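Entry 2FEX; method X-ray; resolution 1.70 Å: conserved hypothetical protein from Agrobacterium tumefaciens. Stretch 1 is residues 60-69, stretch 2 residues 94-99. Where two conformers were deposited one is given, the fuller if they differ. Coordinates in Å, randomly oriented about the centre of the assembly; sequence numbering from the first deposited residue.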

ATOM      1  N   ASP A  60      19.472  15.166   0.553  1.00 16.52           N
ATOM      2  CA  ASP A  60      20.920  15.207   0.435  1.00 17.55           C
ATOM      3  C   ASP A  60      21.452  13.771   0.653  1.00 18.22           C
ATOM      4  O   ASP A  60      21.246  13.181   1.725  1.00 18.01           O
ATOM      5  CB  ASP A  60      21.459  16.186   1.468  1.00 18.60           C
ATOM      6  CG  ASP A  60      22.921  16.435   1.318  1.00 22.47           C
ATOM      7  OD1 ASP A  60      23.605  15.534   0.768  1.00 21.05           O
ATOM      8  OD2 ASP A  60      23.381  17.517   1.798  1.00 22.23           O
ATOM      9  N   PRO A  61      22.100  13.217  -0.369  1.00 19.08           N
ATOM     10  CA  PRO A  61      22.582  11.821  -0.259  1.00 19.41           C
ATOM     11  C   PRO A  61      23.696  11.645   0.782  1.00 21.47           C
ATOM     12  O   PRO A  61      24.019  10.515   1.154  1.00 21.10           O
ATOM     13  CB  PRO A  61      23.033  11.482  -1.690  1.00 20.74           C
ATOM     14  CG  PRO A  61      23.542  12.848  -2.204  1.00 19.66           C
ATOM     15  CD  PRO A  61      22.461  13.801  -1.670  1.00 18.93           C
ATOM     16  N   VAL A  62      24.298  12.731   1.292  1.00 22.07           N
ATOM     17  CA  VAL A  62      25.274  12.590   2.369  0.50 23.80           C
ATOM     18  C   VAL A  62      24.626  11.852   3.550  1.00 24.87           C
ATOM     19  O   VAL A  62      25.279  11.046   4.211  1.00 24.84           O
ATOM     20  CB  VAL A  62      25.866  13.988   2.764  0.50 24.61           C
ATOM     21  CG1 VAL A  62      26.707  13.918   4.040  0.50 23.90           C
ATOM     22  CG2 VAL A  62      26.663  14.525   1.611  0.50 24.71           C
ATOM     23  N   ASP A  63      23.319  12.100   3.761  1.00 24.38           N
ATOM     24  CA  ASP A  63      22.545  11.737   4.918  0.50 25.02           C
ATOM     25  C   ASP A  63      21.505  10.613   4.630  1.00 23.49           C
ATOM     26  O   ASP A  63      20.843  10.107   5.524  1.00 25.04           O
ATOM     27  CB  ASP A  63      21.843  13.029   5.379  0.50 25.13           C
ATOM     28  CG  ASP A  63      22.826  14.187   5.599  0.50 27.71           C
ATOM     29  OD1 ASP A  63      23.998  13.923   5.996  0.50 26.93           O
ATOM     30  OD2 ASP A  63      22.441  15.361   5.349  0.50 26.92           O
ATOM     31  N   ILE A  64      21.339  10.280   3.359  1.00 21.37           N
ATOM     32  CA  ILE A  64      20.229   9.375   2.967  1.00 19.25           C
ATOM     33  C   ILE A  64      20.830   8.219   2.168  1.00 19.01           C
ATOM     34  O   ILE A  64      21.532   8.442   1.204  1.00 18.63           O
ATOM     35  CB  ILE A  64      19.188  10.120   2.158  1.00 18.06           C
ATOM     36  CG1 ILE A  64      18.565  11.266   3.030  1.00 19.84           C
ATOM     37  CG2 ILE A  64      18.150   9.115   1.527  1.00 15.64           C
ATOM     38  CD1 ILE A  64      17.636  12.159   2.224  1.00 19.36           C
ATOM     39  N   ASP A  65      20.551   7.000   2.620  1.00 15.89           N
ATOM     40  CA  ASP A  65      21.123   5.785   2.056  1.00 17.19           C
ATOM     41  C   ASP A  65      20.498   5.309   0.715  1.00 17.14           C
ATOM     42  O   ASP A  65      21.130   4.575  -0.045  1.00 17.13           O
ATOM     43  CB  ASP A  65      21.020   4.674   3.097  1.00 17.42           C
ATOM     44  CG  ASP A  65      21.777   5.027   4.354  1.00 21.43           C
ATOM     45  OD1 ASP A  65      23.026   4.926   4.312  1.00 26.33           O
ATOM     46  OD2 ASP A  65      21.161   5.508   5.332  1.00 24.72           O
ATOM     47  N   ALA A  66      19.244   5.691   0.466  1.00 15.36           N
ATOM     48  CA  ALA A  66      18.521   5.168  -0.708  1.00 14.87           C
ATOM     49  C   ALA A  66      17.444   6.144  -1.110  1.00 14.39           C
ATOM     50  O   ALA A  66      16.862   6.820  -0.253  1.00 15.07           O
ATOM     51  CB  ALA A  66      17.919   3.787  -0.377  1.00 15.19           C
ATOM     52  N   LEU A  67      17.209   6.220  -2.412  1.00 12.98           N
ATOM     53  CA  LEU A  67      16.129   7.033  -2.991  1.00 13.37           C
ATOM     54  C   LEU A  67      15.168   6.076  -3.678  1.00 13.38           C
ATOM     55  O   LEU A  67      15.532   5.322  -4.600  1.00 13.20           O
ATOM     56  CB  LEU A  67      16.718   7.971  -4.029  1.00 14.26           C
ATOM     57  CG  LEU A  67      15.717   8.729  -4.880  1.00 14.94           C
ATOM     58  CD1 LEU A  67      14.951   9.719  -3.934  1.00 16.79           C
ATOM     59  CD2 LEU A  67      16.442   9.495  -6.016  1.00 15.08           C
ATOM     60  N   VAL A  68      13.922   6.082  -3.221  1.00 12.47           N
ATOM     61  CA  VAL A  68      12.908   5.113  -3.708  1.00 11.71           C
ATOM     62  C   VAL A  68      11.790   5.913  -4.332  1.00 10.88           C
ATOM     63  O   VAL A  68      11.245   6.821  -3.686  1.00 13.65           O
ATOM     64  CB  VAL A  68      12.349   4.262  -2.548  1.00 13.31           C
ATOM     65  CG1 VAL A  68      11.192   3.380  -3.031  1.00 13.96           C
ATOM     66  CG2 VAL A  68      13.483   3.402  -1.955  1.00 14.04           C
ATOM     67  N   ILE A  69      11.501   5.614  -5.596  1.00 10.20           N
ATOM     68  CA  ILE A  69      10.530   6.412  -6.370  1.00 10.78           C
ATOM     69  C   ILE A  69       9.324   5.531  -6.760  1.00 12.22           C
ATOM     70  O   ILE A  69       9.441   4.680  -7.649  1.00 12.22           O
ATOM     71  CB  ILE A  69      11.194   7.070  -7.603  1.00 11.12           C
ATOM     72  CG1 ILE A  69      12.512   7.739  -7.227  1.00 13.79           C
ATOM     73  CG2 ILE A  69      10.199   8.027  -8.251  1.00 12.36           C
ATOM     74  CD1 ILE A  69      13.247   8.258  -8.480  1.00 14.87           C
ATOM     75  N   ASP A  94      26.956   7.041  -4.919  1.00 20.71           N
ATOM     76  CA  ASP A  94      26.821   5.582  -4.871  1.00 22.02           C
ATOM     77  C   ASP A  94      25.695   5.147  -3.935  1.00 19.96           C
ATOM     78  O   ASP A  94      25.801   4.109  -3.239  1.00 22.23           O
ATOM     79  CB  ASP A  94      28.169   4.928  -4.449  1.00 24.40           C
ATOM     80  CG  ASP A  94      29.249   5.043  -5.556  1.00 31.65           C
ATOM     81  OD1 ASP A  94      28.899   4.894  -6.767  1.00 38.02           O
ATOM     82  OD2 ASP A  94      30.449   5.240  -5.221  1.00 40.18           O
ATOM     83  N   ARG A  95      24.600   5.932  -3.905  1.00 18.38           N
ATOM     84  CA  ARG A  95      23.433   5.499  -3.164  1.00 16.13           C
ATOM     85  C   ARG A  95      22.489   4.703  -4.062  1.00 15.77           C
ATOM     86  O   ARG A  95      22.287   5.040  -5.242  1.00 15.70           O
ATOM     87  CB  ARG A  95      22.623   6.693  -2.608  1.00 16.36           C
ATOM     88  CG  ARG A  95      23.391   7.633  -1.720  1.00 16.43           C
ATOM     89  CD  ARG A  95      24.025   6.869  -0.561  1.00 18.70           C
ATOM     90  NE  ARG A  95      24.436   7.815   0.448  1.00 19.07           N
ATOM     91  CZ  ARG A  95      25.086   7.460   1.544  1.00 27.98           C
ATOM     92  NH1 ARG A  95      25.432   6.170   1.740  1.00 29.40           N
ATOM     93  NH2 ARG A  95      25.431   8.388   2.424  1.00 30.40           N
ATOM     94  N   LEU A  96      21.848   3.708  -3.447  1.00 15.17           N
ATOM     95  CA  LEU A  96      20.782   2.945  -4.109  1.00 15.04           C
ATOM     96  C   LEU A  96      19.720   3.877  -4.691  1.00 16.02           C
ATOM     97  O   LEU A  96      19.273   4.787  -3.986  1.00 15.05           O
ATOM     98  CB  LEU A  96      20.082   2.068  -3.043  1.00 15.41           C
ATOM     99  CG  LEU A  96      18.825   1.315  -3.467  1.00 17.25           C
ATOM    100  CD1 LEU A  96      19.219   0.358  -4.629  1.00 21.44           C
ATOM    101  CD2 LEU A  96      18.303   0.498  -2.261  1.00 18.41           C
ATOM    102  N   VAL A  97      19.327   3.645  -5.942  1.00 14.11           N
ATOM    103  CA  VAL A  97      18.165   4.365  -6.526  1.00 13.73           C
ATOM    104  C   VAL A  97      17.162   3.277  -6.962  1.00 13.78           C
ATOM    105  O   VAL A  97      17.596   2.332  -7.614  1.00 13.57           O
ATOM    106  CB  VAL A  97      18.562   5.263  -7.705  1.00 15.71           C
ATOM    107  CG1 VAL A  97      17.316   5.823  -8.383  1.00 16.81           C
ATOM    108  CG2 VAL A  97      19.405   6.413  -7.158  1.00 15.79           C
ATOM    109  N   ALA A  98      15.886   3.374  -6.576  1.00 13.04           N
ATOM    110  CA  ALA A  98      14.929   2.263  -6.850  1.00 12.37           C
ATOM    111  C   ALA A  98      13.711   2.945  -7.466  1.00 13.25           C
ATOM    112  O   ALA A  98      13.236   4.002  -6.944  1.00 14.20           O
ATOM    113  CB  ALA A  98      14.503   1.575  -5.571  1.00 13.13           C
ATOM    114  N   GLY A  99      13.178   2.345  -8.526  1.00 12.79           N
ATOM    115  CA  GLY A  99      11.974   2.888  -9.161  1.00 11.87           C
ATOM    116  C   GLY A  99      11.074   1.752  -9.577  1.00 12.73           C
ATOM    117  O   GLY A  99      11.548   0.738 -10.090  1.00 12.89           O
TER
HETATM  118  O   HOH W   1      22.905   2.727  -0.824  1.00 20.01           O

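Residues 66-69 and 96-99 lie side by side as neighbouring parallel strands, their N-to-C directions only 8° apart and their axes approaching to 4.7 Å. The register is simple: Ala66 pairs with Leu96, Leu67 with Val97, Val68 with Ala98 and Ile69 with Gly99. In a parallel pair each strand turns its backbone groups alternately toward and away from its neighbour, so one residue bonds the two that flank its partner. Leu67 does exactly this: its N donates to Leu96 O at 3.0 Å, and its O accepts from Ala98 N at 2.8 Å, bracketing Val97. Ala98 plays the same part from the other strand, since its O also accepts from Ile69 N at 2.7 Å and so brackets Val68. Between these bonds the alpha carbons supply weaker CA-H...O contacts, with Ala66 CA 3.4 Å from Leu96 O and Val97 CA 3.4 Å from Leu67 O. The pattern runs on to the end of the pair, where Gly99 CA lies 3.5 Å from Ile69 O.

At the opening of the ladder the strands have not quite closed. Asp65 O and Leu96 N stand 3.6 Å apart, and a water fills the place of the direct bond, donating to Asp65 O at 2.7 Å and accepting from Leu96 N at 3.0 Å. The next rung, Leu67 N to Leu96 O, is direct.

Before the strand, the first stretch folds into a turn held by its own bonds. Asp60 OD1 accepts from Val62 N at 2.9 Å, while Asp60 O accepts from Asp63 N at 3.1 Å. Asp60 itself does not touch the other stretch; its contribution is to shape the loop that does.

That loop receives Arg95, which has the largest area covered in this contact. Its CA-to-CB bond points toward the first stretch, and its guanidinium gives two hydrogen bonds to one carbonyl: NE to Pro61 O at 2.8 Å and NH2 to Pro61 O at 2.9 Å. The acceptor lies at the edge of the guanidinium, near its plane, where the N-H groups point. Asp65 CA and the carbonyl carbon of Ile64 instead lie over one face. Proximity alone is not enough here: Ile64 O is 3.1 Å from Arg95 NE, but the angle is too poor for a hydrogen bond. Asp65 adds a long salt bridge, OD1 to Arg95 NH1 at 3.7 Å, with the oxygen well out of the guanidinium plane, so charge attraction acts without a directed N-H. Lower on the side chain, Arg95 CG packs 3.9 Å from Pro61 CB.

Along the strands the side chains alternate between faces. Ala66, Val68, Leu96 and Ala98 share one, where Ala66 CB meets Leu96 CD2 at 3.8 Å and Val68 CG2 comes within 4.2 Å of Ala98 CB; each pair sets an alanine beside a larger residue. Leu67, Val97 and Ile69 occupy the other, with Leu67 CB 4.4 Å from Val97 CG2. There Ile69 is paired with Gly99, which has no side chain to offer.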